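Local structure of glucose dehydrogenase (Haloferax mediterranei, 2B5W) at residues G62-G67 against L148-S153; V87-A92 against H121-E126; L179-L184 against G206-P211; P213-I218 against A223-S228. The protein catalyses the NAD(P)+-dependent oxidation of D-glucose and several other aldose sugars, with a preference for NADP+, as a zinc-dependent homodimer. The protein carries 1 engineered substitution. All coordinates share one frame; numbering follows the deposited sequence.

Contact 1: residues G62-G67 against L148-S153. With ZN (zinc ion), chain B.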
# COMPACT_ATOMS: atom_id res chain seq x y z
N GLY A 62 -18.37 -20.63 -14.12
CA GLY A 62 -17.97 -21.20 -12.84
C GLY A 62 -16.48 -21.22 -12.63
O GLY A 62 -15.73 -21.85 -13.39
N HIS A 63 -16.04 -20.61 -11.53
CA HIS A 63 -14.62 -20.62 -11.18
C HIS A 63 -14.39 -21.10 -9.75
O HIS A 63 -13.26 -21.17 -9.30
CB HIS A 63 -14.03 -19.21 -11.35
CG HIS A 63 -14.73 -18.19 -10.52
ND1 HIS A 63 -15.92 -17.60 -10.92
CD2 HIS A 63 -14.48 -17.72 -9.27
CE1 HIS A 63 -16.37 -16.83 -9.95
NE2 HIS A 63 -15.53 -16.89 -8.93
N GLU A 64 -15.45 -21.39 -9.01
CA GLU A 64 -15.35 -21.86 -7.61
C GLU A 64 -15.79 -23.34 -7.50
O GLU A 64 -16.96 -23.64 -7.16
CB GLU A 64 -16.28 -21.04 -6.74
CG GLU A 64 -16.17 -19.55 -6.85
CD GLU A 64 -17.19 -18.83 -6.01
OE1 GLU A 64 -18.04 -19.50 -5.38
OE2 GLU A 64 -17.10 -17.62 -5.94
N ALA A 65 -14.88 -24.27 -7.69
CA ALA A 65 -15.24 -25.64 -7.88
C ALA A 65 -14.63 -26.56 -6.87
O ALA A 65 -13.56 -26.25 -6.34
CB ALA A 65 -14.83 -26.12 -9.25
N VAL A 66 -15.31 -27.67 -6.63
CA VAL A 66 -14.74 -28.81 -5.92
C VAL A 66 -15.16 -30.07 -6.66
O VAL A 66 -16.29 -30.17 -7.13
CB VAL A 66 -15.15 -28.84 -4.40
CG1 VAL A 66 -16.66 -28.84 -4.19
CG2 VAL A 66 -14.52 -29.99 -3.69
N GLY A 67 -14.24 -31.01 -6.81
CA GLY A 67 -14.51 -32.23 -7.51
C GLY A 67 -13.72 -33.38 -6.95
O GLY A 67 -12.97 -33.20 -5.99
N LEU A 148 -16.33 -23.11 -1.37
CA LEU A 148 -16.00 -21.92 -0.60
C LEU A 148 -14.49 -21.74 -0.50
O LEU A 148 -14.03 -20.66 -0.12
CB LEU A 148 -16.56 -21.99 0.81
CG LEU A 148 -18.08 -21.95 0.93
CD1 LEU A 148 -18.46 -22.01 2.39
CD2 LEU A 148 -18.64 -20.74 0.28
N ILE A 149 -13.72 -22.76 -0.86
CA ILE A 149 -12.23 -22.65 -0.75
C ILE A 149 -11.71 -21.56 -1.70
O ILE A 149 -10.87 -20.74 -1.30
CB ILE A 149 -11.58 -24.00 -1.02
CG1 ILE A 149 -11.97 -25.02 0.04
CG2 ILE A 149 -10.09 -23.87 -1.18
CD1 ILE A 149 -11.63 -24.59 1.45
N GLU A 150 -12.19 -21.47 -2.94
CA GLU A 150 -11.72 -20.40 -3.79
C GLU A 150 -12.04 -19.00 -3.26
O GLU A 150 -11.15 -18.16 -3.18
CB GLU A 150 -12.17 -20.59 -5.27
CG GLU A 150 -11.45 -19.68 -6.27
CD GLU A 150 -12.05 -18.32 -6.43
OE1 GLU A 150 -13.16 -18.08 -5.87
OE2 GLU A 150 -11.44 -17.43 -7.09
N PRO A 151 -13.28 -18.68 -2.88
CA PRO A 151 -13.53 -17.36 -2.29
C PRO A 151 -12.70 -17.08 -1.04
O PRO A 151 -12.21 -15.97 -0.88
CB PRO A 151 -15.03 -17.40 -1.96
CG PRO A 151 -15.57 -18.52 -2.63
CD PRO A 151 -14.51 -19.42 -3.17
N ILE A 152 -12.57 -18.07 -0.16
CA ILE A 152 -11.73 -17.89 1.05
C ILE A 152 -10.30 -17.52 0.62
O ILE A 152 -9.67 -16.63 1.20
CB ILE A 152 -11.76 -19.11 1.99
CG1 ILE A 152 -13.17 -19.32 2.59
CG2 ILE A 152 -10.75 -18.93 3.15
CD1 ILE A 152 -13.34 -20.62 3.31
N SER A 153 -9.81 -18.21 -0.42
CA SER A 153 -8.45 -17.97 -0.93
C SER A 153 -8.22 -16.56 -1.43
O SER A 153 -7.09 -16.04 -1.34
CB SER A 153 -8.06 -19.01 -2.01
OG SER A 153 -8.59 -18.73 -3.28
ZN ZN B . -16.31 -16.38 -7.08
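The imidazole of His63 receives the carboxylate of Glu150 at its edge. Glu150 CD lies in the ring plane, and the two planes stand 81° apart. The nearest atoms, His63 CD2 and Glu150 OE1, are 3.7 Å apart. The carboxylate of Glu64 is tilted only 23° from that of Glu150. Pro151 CG packs against the Glu64 carboxylate, 3.8 Å from Glu64 CD, OE1 and OE2 alike. No hydrogen bond joins the two segments. Zinc organises the contact instead. It is held by His63 NE2 at 2.1 Å and by Glu64 OE2 at 1.9 Å. Its third protein ligand is Cys38, an engineered residue. Glu64 runs extended beyond CG, which carries OE2 to the metal, while OE1 forms a salt bridge with Lys349. Both carboxylate oxygens are thus gripped. Glu150 comes from the start of helix 149-164. Its chain bends at chi2 (-85°) and brings OE1 to 3.5 Å from Glu64 CG. Glu150 OE1 stops 3.8 Å from the zinc, too far for a metal bond. The backbone O of His63 is buried beneath this chain without a polar partner, with Glu150 CG 3.8 Å away. With an alanine at Glu150, a gap would probably open beside the His63 ring edge and Glu64 CG, and zinc and substrate would lose a carboxylate. Here strand 64-71, in the GroES-like domain, meets helix 149-164 beside the catalytic zinc. Glu150 is a known zinc and substrate ligand, so its place in the second shell here is consistent with a carboxylate that can move onto the metal during the reaction.

Contact 2: residues V87-A92 against H121-E126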
# COMPACT_ATOMS: atom_id res chain seq x y z
N VAL A 87 -7.80 -20.90 -10.64
CA VAL A 87 -8.54 -20.26 -11.71
C VAL A 87 -7.70 -19.87 -12.92
O VAL A 87 -8.16 -19.97 -14.06
CB VAL A 87 -9.26 -19.03 -11.15
CG1 VAL A 87 -10.09 -18.35 -12.22
CG2 VAL A 87 -10.20 -19.46 -9.99
N ARG A 88 -6.44 -19.45 -12.71
CA ARG A 88 -5.69 -18.92 -13.83
C ARG A 88 -4.92 -19.97 -14.57
O ARG A 88 -4.34 -20.88 -14.00
CB ARG A 88 -4.77 -17.79 -13.39
CG ARG A 88 -5.49 -16.52 -13.13
CD ARG A 88 -4.64 -15.32 -12.77
NE ARG A 88 -5.47 -14.12 -12.62
CZ ARG A 88 -4.98 -12.90 -12.51
NH1 ARG A 88 -3.67 -12.70 -12.52
NH2 ARG A 88 -5.80 -11.85 -12.44
N ARG A 89 -4.94 -19.82 -15.89
CA ARG A 89 -4.22 -20.70 -16.82
C ARG A 89 -3.49 -19.82 -17.83
O ARG A 89 -3.88 -18.68 -18.08
CB ARG A 89 -5.19 -21.64 -17.53
CG ARG A 89 -5.94 -22.56 -16.60
CD ARG A 89 -5.12 -23.68 -15.99
NE ARG A 89 -5.93 -24.55 -15.15
CZ ARG A 89 -6.22 -24.28 -13.86
NH1 ARG A 89 -5.75 -23.22 -13.25
NH2 ARG A 89 -6.99 -25.10 -13.20
N PRO A 90 -2.44 -20.37 -18.42
CA PRO A 90 -1.66 -19.60 -19.39
C PRO A 90 -2.48 -19.16 -20.58
O PRO A 90 -3.40 -19.90 -21.00
CB PRO A 90 -0.54 -20.57 -19.82
CG PRO A 90 -0.62 -21.72 -18.97
CD PRO A 90 -1.87 -21.70 -18.17
N PRO A 91 -2.18 -17.99 -21.12
CA PRO A 91 -2.91 -17.45 -22.27
C PRO A 91 -2.46 -18.15 -23.57
O PRO A 91 -1.66 -19.08 -23.53
CB PRO A 91 -2.51 -15.98 -22.27
CG PRO A 91 -1.15 -15.99 -21.76
CD PRO A 91 -1.09 -17.08 -20.71
N ALA A 92 -2.97 -17.65 -24.68
CA ALA A 92 -2.74 -18.25 -26.00
C ALA A 92 -1.24 -18.25 -26.37
O ALA A 92 -0.78 -19.18 -27.02
CB ALA A 92 -3.59 -17.51 -27.07
N HIS A 121 -13.03 -21.75 -20.66
CA HIS A 121 -14.21 -22.34 -20.05
C HIS A 121 -13.97 -22.66 -18.58
O HIS A 121 -12.87 -23.04 -18.20
CB HIS A 121 -14.60 -23.62 -20.76
CG HIS A 121 -15.07 -23.38 -22.15
ND1 HIS A 121 -16.08 -22.51 -22.44
CD2 HIS A 121 -14.63 -23.88 -23.33
CE1 HIS A 121 -16.27 -22.49 -23.75
NE2 HIS A 121 -15.40 -23.31 -24.31
N GLY A 122 -15.04 -22.52 -17.83
CA GLY A 122 -15.04 -22.74 -16.39
C GLY A 122 -15.33 -24.18 -16.03
O GLY A 122 -15.07 -25.11 -16.81
N TYR A 123 -15.90 -24.36 -14.83
CA TYR A 123 -16.02 -25.64 -14.19
C TYR A 123 -17.45 -26.18 -14.05
O TYR A 123 -17.62 -27.30 -13.55
CB TYR A 123 -15.38 -25.58 -12.79
CG TYR A 123 -13.92 -25.17 -12.82
CD1 TYR A 123 -13.00 -25.92 -13.54
CD2 TYR A 123 -13.46 -24.03 -12.15
CE1 TYR A 123 -11.67 -25.55 -13.59
CE2 TYR A 123 -12.16 -23.66 -12.21
CZ TYR A 123 -11.26 -24.42 -12.93
OH TYR A 123 -9.92 -24.08 -13.01
N MET A 124 -18.45 -25.42 -14.51
CA MET A 124 -19.83 -25.87 -14.43
C MET A 124 -20.14 -26.87 -15.55
O MET A 124 -20.91 -26.59 -16.46
CB MET A 124 -20.82 -24.71 -14.49
CG MET A 124 -20.83 -23.91 -13.23
SD MET A 124 -22.05 -22.60 -13.26
CE MET A 124 -21.78 -21.94 -11.60
N SER A 125 -19.50 -28.02 -15.46
CA SER A 125 -19.69 -29.12 -16.39
C SER A 125 -19.54 -30.37 -15.57
O SER A 125 -18.99 -30.33 -14.47
CB SER A 125 -18.67 -29.08 -17.55
OG SER A 125 -17.33 -29.09 -17.11
N GLU A 126 -20.04 -31.51 -16.06
CA GLU A 126 -19.98 -32.71 -15.26
C GLU A 126 -18.57 -33.18 -14.97
O GLU A 126 -18.33 -33.80 -13.95
CB GLU A 126 -20.84 -33.82 -15.90
CG GLU A 126 -22.31 -33.43 -15.91
CD GLU A 126 -23.22 -34.49 -16.48
OE1 GLU A 126 -23.24 -34.66 -17.72
OE2 GLU A 126 -23.94 -35.13 -15.69
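In the GroES-like domain, close to the active site, Arg89 of the short strand 88-89 meets Tyr123 of the loop that precedes strand 127-131. The guanidinium approaches the hydroxyl end of the ring, with Arg89 NH2 3.1 Å from Tyr123 OH. The angle is too poor for a hydrogen bond. The guanidinium and ring planes are inclined by 48°. NH2 lies near the plane of the ring, at its edge. Tyr123 OH is instead hydrogen-bonded to Thr86 O. Tyr123 OH also lies 4.3 Å from Val87 CA. Strand 88-89 is an outer strand of a small three-stranded sheet, paired with strand 113-115. The bend of Arg89 at chi2 (-72°) folds its end back over its own strand. Arg89 NH1 can then bond to Arg88 O at 2.8 Å, with the acceptor in the guanidinium plane and the donor 59° out of the carbonyl plane. NH1 has a second acceptor in Thr86 OG1, and NH2 bonds to Ser130 OG. These bonds fix the rotation of the group beside the tyrosine. A leucine in place of Arg89 would probably leave Arg88 O and Ser130 OG without these donors and open a gap beside the tyrosine hydroxyl. On the active-site side, the side chain of Val87 packs against Glu114 and Glu150, two substrate-binding residues, and Arg88 forms a salt bridge with Glu114.

Contact 3: residues L179-L184 against G206-P211. With NAP (NADP nicotinamide-adenine-dinucleotide phosphate), chain I.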
# COMPACT_ATOMS: atom_id res chain seq x y z
N LEU A 179 -16.14 -3.58 3.99
CA LEU A 179 -17.11 -2.83 3.22
C LEU A 179 -17.80 -3.78 2.24
O LEU A 179 -17.17 -4.33 1.33
CB LEU A 179 -16.46 -1.68 2.45
CG LEU A 179 -15.47 -0.83 3.21
CD1 LEU A 179 -14.88 0.23 2.28
CD2 LEU A 179 -15.98 -0.23 4.48
N GLY A 180 -19.10 -3.99 2.40
CA GLY A 180 -19.80 -4.92 1.55
C GLY A 180 -20.33 -6.12 2.28
O GLY A 180 -19.63 -6.74 3.11
N ASN A 181 -21.58 -6.45 1.94
CA ASN A 181 -22.31 -7.53 2.58
C ASN A 181 -22.69 -8.59 1.59
O ASN A 181 -23.65 -9.32 1.78
CB ASN A 181 -23.56 -6.99 3.32
CG ASN A 181 -24.54 -6.31 2.39
OD1 ASN A 181 -24.16 -5.70 1.40
ND2 ASN A 181 -25.82 -6.42 2.71
N GLY A 182 -21.93 -8.71 0.51
CA GLY A 182 -22.09 -9.81 -0.41
C GLY A 182 -21.37 -11.04 0.13
O GLY A 182 -20.83 -11.00 1.25
N SER A 183 -21.36 -12.14 -0.62
CA SER A 183 -20.77 -13.35 -0.04
C SER A 183 -19.28 -13.16 0.29
O SER A 183 -18.79 -13.72 1.25
CB SER A 183 -21.00 -14.58 -0.93
OG SER A 183 -20.37 -14.49 -2.17
N LEU A 184 -18.56 -12.40 -0.53
CA LEU A 184 -17.13 -12.20 -0.24
C LEU A 184 -16.93 -11.39 1.07
O LEU A 184 -16.12 -11.74 1.94
CB LEU A 184 -16.40 -11.55 -1.42
CG LEU A 184 -14.88 -11.37 -1.21
CD1 LEU A 184 -14.16 -12.71 -0.99
CD2 LEU A 184 -14.25 -10.56 -2.36
N GLY A 206 -23.17 -2.10 4.78
CA GLY A 206 -24.19 -2.50 3.83
C GLY A 206 -25.17 -1.34 3.64
O GLY A 206 -24.94 -0.27 4.18
N ARG A 207 -26.27 -1.60 2.96
CA ARG A 207 -27.29 -0.59 2.71
C ARG A 207 -28.68 -1.24 2.64
O ARG A 207 -29.49 -0.92 1.77
CB ARG A 207 -26.95 0.23 1.46
CG ARG A 207 -26.79 -0.51 0.20
CD ARG A 207 -26.35 0.38 -0.96
NE ARG A 207 -26.18 -0.41 -2.15
CZ ARG A 207 -25.73 0.07 -3.31
NH1 ARG A 207 -25.39 1.35 -3.41
NH2 ARG A 207 -25.61 -0.74 -4.36
N ARG A 208 -28.90 -2.15 3.57
CA ARG A 208 -30.15 -2.91 3.70
C ARG A 208 -31.02 -2.43 4.82
O ARG A 208 -30.55 -2.00 5.89
CB ARG A 208 -29.85 -4.39 3.97
CG ARG A 208 -29.03 -5.07 2.89
CD ARG A 208 -29.71 -5.18 1.58
NE ARG A 208 -28.85 -5.73 0.53
CZ ARG A 208 -28.56 -7.02 0.40
NH1 ARG A 208 -29.07 -7.92 1.22
NH2 ARG A 208 -27.76 -7.42 -0.60
N ASP A 209 -32.33 -2.57 4.57
CA ASP A 209 -33.33 -2.46 5.63
C ASP A 209 -33.57 -3.82 6.27
O ASP A 209 -33.61 -4.84 5.58
CB ASP A 209 -34.68 -1.94 5.08
CG ASP A 209 -34.54 -0.64 4.30
OD1 ASP A 209 -33.94 0.31 4.83
OD2 ASP A 209 -35.01 -0.49 3.16
N ARG A 210 -33.84 -3.79 7.57
CA ARG A 210 -34.31 -4.96 8.31
C ARG A 210 -35.76 -5.31 7.89
O ARG A 210 -36.52 -4.41 7.51
CB ARG A 210 -34.23 -4.70 9.80
CG ARG A 210 -32.84 -4.38 10.35
CD ARG A 210 -32.87 -3.88 11.77
NE ARG A 210 -31.54 -3.44 12.17
CZ ARG A 210 -30.62 -4.20 12.70
NH1 ARG A 210 -30.85 -5.48 12.95
NH2 ARG A 210 -29.43 -3.67 12.94
N PRO A 211 -36.13 -6.59 7.90
CA PRO A 211 -35.26 -7.72 8.24
C PRO A 211 -34.46 -8.15 6.99
O PRO A 211 -34.96 -8.14 5.86
CB PRO A 211 -36.27 -8.83 8.60
CG PRO A 211 -37.41 -8.57 7.67
CD PRO A 211 -37.48 -7.06 7.54
PA NAP I . -21.73 -8.69 -4.48
O1A NAP I . -22.27 -7.93 -5.60
O2A NAP I . -22.54 -9.95 -4.15
O5B NAP I . -21.66 -7.81 -3.17
C5B NAP I . -21.38 -6.44 -3.15
C4B NAP I . -22.18 -5.96 -1.96
O4B NAP I . -21.80 -4.63 -1.69
C3B NAP I . -23.71 -5.98 -2.20
O3B NAP I . -24.40 -6.77 -1.25
C2B NAP I . -24.10 -4.50 -2.10
O2B NAP I . -25.31 -4.25 -1.41
C1B NAP I . -22.95 -3.90 -1.34
N9A NAP I . -22.74 -2.51 -1.70
C8A NAP I . -22.47 -2.01 -2.95
N7A NAP I . -22.36 -0.67 -2.85
C5A NAP I . -22.61 -0.30 -1.55
C6A NAP I . -22.65 0.92 -0.87
N6A NAP I . -22.48 2.10 -1.49
N1A NAP I . -22.92 0.92 0.48
C2A NAP I . -23.12 -0.25 1.18
N3A NAP I . -23.10 -1.46 0.51
C4A NAP I . -22.83 -1.48 -0.82
O3 NAP I . -20.29 -9.27 -4.84
PN NAP I . -19.31 -10.29 -4.05
O1N NAP I . -19.41 -10.13 -2.57
O2N NAP I . -19.32 -11.66 -4.65
O5D NAP I . -18.08 -9.42 -4.58
C5D NAP I . -17.74 -8.20 -3.97
C4D NAP I . -16.79 -7.39 -4.85
O4D NAP I . -15.56 -8.12 -4.95
C3D NAP I . -17.29 -7.20 -6.29
O3D NAP I . -17.01 -5.89 -6.74
C2D NAP I . -16.52 -8.25 -7.07
O2D NAP I . -16.39 -8.00 -8.44
C1D NAP I . -15.18 -8.24 -6.32
N1N NAP I . -14.40 -9.48 -6.38
C2N NAP I . -13.07 -9.30 -6.62
C3N NAP I . -12.23 -10.38 -6.60
C7N NAP I . -10.77 -10.07 -6.70
O7N NAP I . -10.00 -11.22 -6.88
N7N NAP I . -10.33 -8.78 -6.61
C4N NAP I . -12.70 -11.68 -6.38
C5N NAP I . -14.06 -11.84 -6.13
C6N NAP I . -14.90 -10.73 -6.10
P2B NAP I . -26.77 -4.18 -2.18
O1X NAP I . -27.15 -5.46 -2.72
O2X NAP I . -27.70 -3.66 -1.08
O3X NAP I . -26.67 -3.15 -3.32
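Asn181 places its amide over one face of the Arg208 guanidinium. The amide and guanidinium planes are 62° apart, so the two groups are not stacked flat. CG of Asn181 sits between the backbone N and the carbonyl carbon (chi1 61°), which turns the amide toward segment 206-211. Asn181 CG is 4.1 Å from Gly206 CA, and a side chain at that glycine would be tight against it. The amide also borders the ribose, with Asn181 CG 3.7 Å from O3B of NADP. Arg208 bends at chi2 and presents one edge of its guanidinium to the 2'-phosphate. Arg208 NE bonds to O2X at 2.9 Å with a nearly straight angle of 168°, and Arg208 NH2 bonds to O1X at 3.0 Å. The phosphorus lies in the guanidinium plane. This grip on the 2'-phosphate is consistent with the preference of the enzyme for NADP+ over NAD+. The remaining nitrogen, NH1, forms a salt bridge with Asp212. The site is the adenosine-phosphate side of a Rossmann fold. Gly180 and Gly182 belong to its glycine-rich turn, and a CB at Gly182 would collide with the cofactor. Leu184 N, in the first turn of helix 183-194, bonds to O1N at 3.2 Å. Arg207 is built differently from Arg208. It runs extended from CG to NE and lays its guanidinium across the adenine, with N7A over the centre of one face. From there Arg207 NE, at 3.0 Å, and Arg207 NH2, at 2.8 Å, both grip O3X.

Contact 4: residues P213-I218 against A223-S228. With NAP (NADP nicotinamide-adenine-dinucleotide phosphate), chain I.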
# COMPACT_ATOMS: atom_id res chain seq x y z
N PRO A 213 -31.06 -11.00 5.90
CA PRO A 213 -30.21 -12.09 6.44
C PRO A 213 -28.71 -11.77 6.46
O PRO A 213 -27.97 -12.43 7.22
CB PRO A 213 -30.46 -13.25 5.46
CG PRO A 213 -30.81 -12.59 4.18
CD PRO A 213 -31.60 -11.32 4.57
N THR A 214 -28.28 -10.77 5.72
CA THR A 214 -26.89 -10.32 5.83
C THR A 214 -26.67 -9.52 7.11
O THR A 214 -25.70 -9.70 7.81
CB THR A 214 -26.35 -9.53 4.58
OG1 THR A 214 -26.92 -8.22 4.51
CG2 THR A 214 -26.73 -10.19 3.27
N ILE A 215 -27.63 -8.68 7.47
CA ILE A 215 -27.56 -8.00 8.75
C ILE A 215 -27.52 -9.02 9.89
O ILE A 215 -26.77 -8.91 10.86
CB ILE A 215 -28.76 -7.04 8.93
CG1 ILE A 215 -28.73 -5.96 7.84
CG2 ILE A 215 -28.70 -6.39 10.33
CD1 ILE A 215 -29.91 -4.90 7.92
N ASP A 216 -28.36 -10.05 9.77
CA ASP A 216 -28.42 -11.02 10.80
C ASP A 216 -27.06 -11.74 10.95
O ASP A 216 -26.62 -11.97 12.04
CB ASP A 216 -29.49 -12.05 10.49
CG ASP A 216 -30.92 -11.53 10.61
OD1 ASP A 216 -31.12 -10.45 11.20
OD2 ASP A 216 -31.86 -12.21 10.11
N ILE A 217 -26.41 -12.06 9.81
CA ILE A 217 -25.10 -12.73 9.90
C ILE A 217 -24.08 -11.81 10.53
O ILE A 217 -23.32 -12.18 11.41
CB ILE A 217 -24.65 -13.18 8.49
CG1 ILE A 217 -25.34 -14.47 8.11
CG2 ILE A 217 -23.11 -13.39 8.48
CD1 ILE A 217 -25.16 -14.86 6.66
N ILE A 218 -24.05 -10.56 10.09
CA ILE A 218 -23.13 -9.59 10.67
C ILE A 218 -23.29 -9.51 12.18
O ILE A 218 -22.35 -9.58 12.91
CB ILE A 218 -23.39 -8.21 10.05
CG1 ILE A 218 -22.95 -8.18 8.60
CG2 ILE A 218 -22.65 -7.11 10.83
CD1 ILE A 218 -23.56 -7.06 7.78
N ALA A 223 -20.45 -8.52 15.14
CA ALA A 223 -19.98 -7.32 14.46
C ALA A 223 -21.08 -6.27 14.40
O ALA A 223 -22.27 -6.57 14.56
CB ALA A 223 -19.47 -7.68 13.03
N THR A 224 -20.68 -5.03 14.17
CA THR A 224 -21.61 -3.93 14.04
C THR A 224 -21.95 -3.68 12.59
O THR A 224 -21.06 -3.48 11.73
CB THR A 224 -21.00 -2.66 14.64
OG1 THR A 224 -20.84 -2.79 16.06
CG2 THR A 224 -21.92 -1.45 14.40
N TYR A 225 -23.25 -3.63 12.30
CA TYR A 225 -23.77 -3.30 10.99
C TYR A 225 -23.79 -1.80 10.77
O TYR A 225 -24.37 -1.05 11.56
CB TYR A 225 -25.18 -3.92 10.76
CG TYR A 225 -25.91 -3.38 9.54
CD1 TYR A 225 -25.35 -3.45 8.27
CD2 TYR A 225 -27.17 -2.78 9.65
CE1 TYR A 225 -26.00 -2.94 7.16
CE2 TYR A 225 -27.81 -2.28 8.55
CZ TYR A 225 -27.24 -2.36 7.29
OH TYR A 225 -27.88 -1.87 6.19
N VAL A 226 -23.09 -1.36 9.74
CA VAL A 226 -23.02 0.05 9.36
C VAL A 226 -23.77 0.23 8.06
O VAL A 226 -23.38 -0.24 6.99
CB VAL A 226 -21.54 0.56 9.24
CG1 VAL A 226 -21.53 2.07 8.94
CG2 VAL A 226 -20.78 0.26 10.49
N ASP A 227 -24.90 0.92 8.15
CA ASP A 227 -25.69 1.22 6.99
C ASP A 227 -25.16 2.50 6.38
O ASP A 227 -25.18 3.52 7.03
CB ASP A 227 -27.15 1.42 7.45
CG ASP A 227 -28.09 1.74 6.34
OD1 ASP A 227 -27.71 1.99 5.16
OD2 ASP A 227 -29.34 1.73 6.57
N SER A 228 -24.64 2.41 5.17
CA SER A 228 -23.97 3.51 4.51
C SER A 228 -24.90 4.67 4.17
O SER A 228 -24.44 5.77 3.91
CB SER A 228 -23.30 3.03 3.24
OG SER A 228 -24.19 2.59 2.25
PA NAP I . -21.73 -8.69 -4.48
O1A NAP I . -22.27 -7.93 -5.60
O2A NAP I . -22.54 -9.95 -4.15
O5B NAP I . -21.66 -7.81 -3.17
C5B NAP I . -21.38 -6.44 -3.15
C4B NAP I . -22.18 -5.96 -1.96
O4B NAP I . -21.80 -4.63 -1.69
C3B NAP I . -23.71 -5.98 -2.20
O3B NAP I . -24.40 -6.77 -1.25
C2B NAP I . -24.10 -4.50 -2.10
O2B NAP I . -25.31 -4.25 -1.41
C1B NAP I . -22.95 -3.90 -1.34
N9A NAP I . -22.74 -2.51 -1.70
C8A NAP I . -22.47 -2.01 -2.95
N7A NAP I . -22.36 -0.67 -2.85
C5A NAP I . -22.61 -0.30 -1.55
C6A NAP I . -22.65 0.92 -0.87
N6A NAP I . -22.48 2.10 -1.49
N1A NAP I . -22.92 0.92 0.48
C2A NAP I . -23.12 -0.25 1.18
N3A NAP I . -23.10 -1.46 0.51
C4A NAP I . -22.83 -1.48 -0.82
O3 NAP I . -20.29 -9.27 -4.84
PN NAP I . -19.31 -10.29 -4.05
O1N NAP I . -19.41 -10.13 -2.57
O2N NAP I . -19.32 -11.66 -4.65
O5D NAP I . -18.08 -9.42 -4.58
C5D NAP I . -17.74 -8.20 -3.97
C4D NAP I . -16.79 -7.39 -4.85
O4D NAP I . -15.56 -8.12 -4.95
C3D NAP I . -17.29 -7.20 -6.29
O3D NAP I . -17.01 -5.89 -6.74
C2D NAP I . -16.52 -8.25 -7.07
O2D NAP I . -16.39 -8.00 -8.44
C1D NAP I . -15.18 -8.24 -6.32
N1N NAP I . -14.40 -9.48 -6.38
C2N NAP I . -13.07 -9.30 -6.62
C3N NAP I . -12.23 -10.38 -6.60
C7N NAP I . -10.77 -10.07 -6.70
O7N NAP I . -10.00 -11.22 -6.88
N7N NAP I . -10.33 -8.78 -6.61
C4N NAP I . -12.70 -11.68 -6.38
C5N NAP I . -14.06 -11.84 -6.13
C6N NAP I . -14.90 -10.73 -6.10
P2B NAP I . -26.77 -4.18 -2.18
O1X NAP I . -27.15 -5.46 -2.72
O2X NAP I . -27.70 -3.66 -1.08
O3X NAP I . -26.67 -3.15 -3.32
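Tyr225 reaches from strand 224-227 across to Ile215 and Ile218 of helix 213-220. Its CB is 4.1 Å from Ile218 CG2. CG is anti to the backbone N (chi1 167°), which swings the ring toward the helix. On one side of the ring Tyr225 CD1 touches Ile218 CD1 at 4.1 Å. The ring centre carries a CH-pi contact: Ile215 CG1 stands 3.8 Å from the centroid and only 8° off the ring normal. The backbone N of Asp227 lies over the opposite face, so the ring is held between its own strand and the helix. Further out, Tyr225 CE2 packs on Ile215 CD1 at 3.4 Å, a close apolar contact. CZ and OH also lie near this methyl. At the tip the hydroxyl is hydrogen-bonded to Arg208 O, in the loop that bears the phosphate-binding arginines. Ile218 also fills the turn end of the contact, where its CG2 packs on Ala223 CB. There the backbones meet, and Ala223 N bonds to Ile218 O at 3.1 Å as the chain leaves the helix. At the other end of segment 223-228, Ser228 OG donates a hydrogen bond to N1A of the adenine, 2.7 Å away. Ile218 also reaches Leu186 and Leu189 of helix 183-194, which lies next to it on the sheet. The short helix and strand axes run roughly antiparallel, at 141°. This is the second half of a beta-alpha-beta crossover, in which strand 201-206, helix 213-220 and the sheet-edge strand 224-227 build the adenine end of a Rossmann fold.

From the N terminus, contact 1 opens first, at 62-67, and closes at 148-153 on helix 149-164. It ties the GroES-like domain to the cofactor-binding part of the chain. Contact 2 is nested inside that loop. It closes a shorter one, 87-92 to 121-126, within the GroES-like domain, and meets contact 1 where Tyr123 N probably bonds to Gly62 O. Contacts 3 and 4 follow in series. Contact 3 joins the first two strand ends of the Rossmann fold, and contact 4 closes the next crossover. Their centres are about 6 Å apart, and both touch NADP. Pro151 and Leu184 link contacts 1 and 3 by packing. No contacts cross.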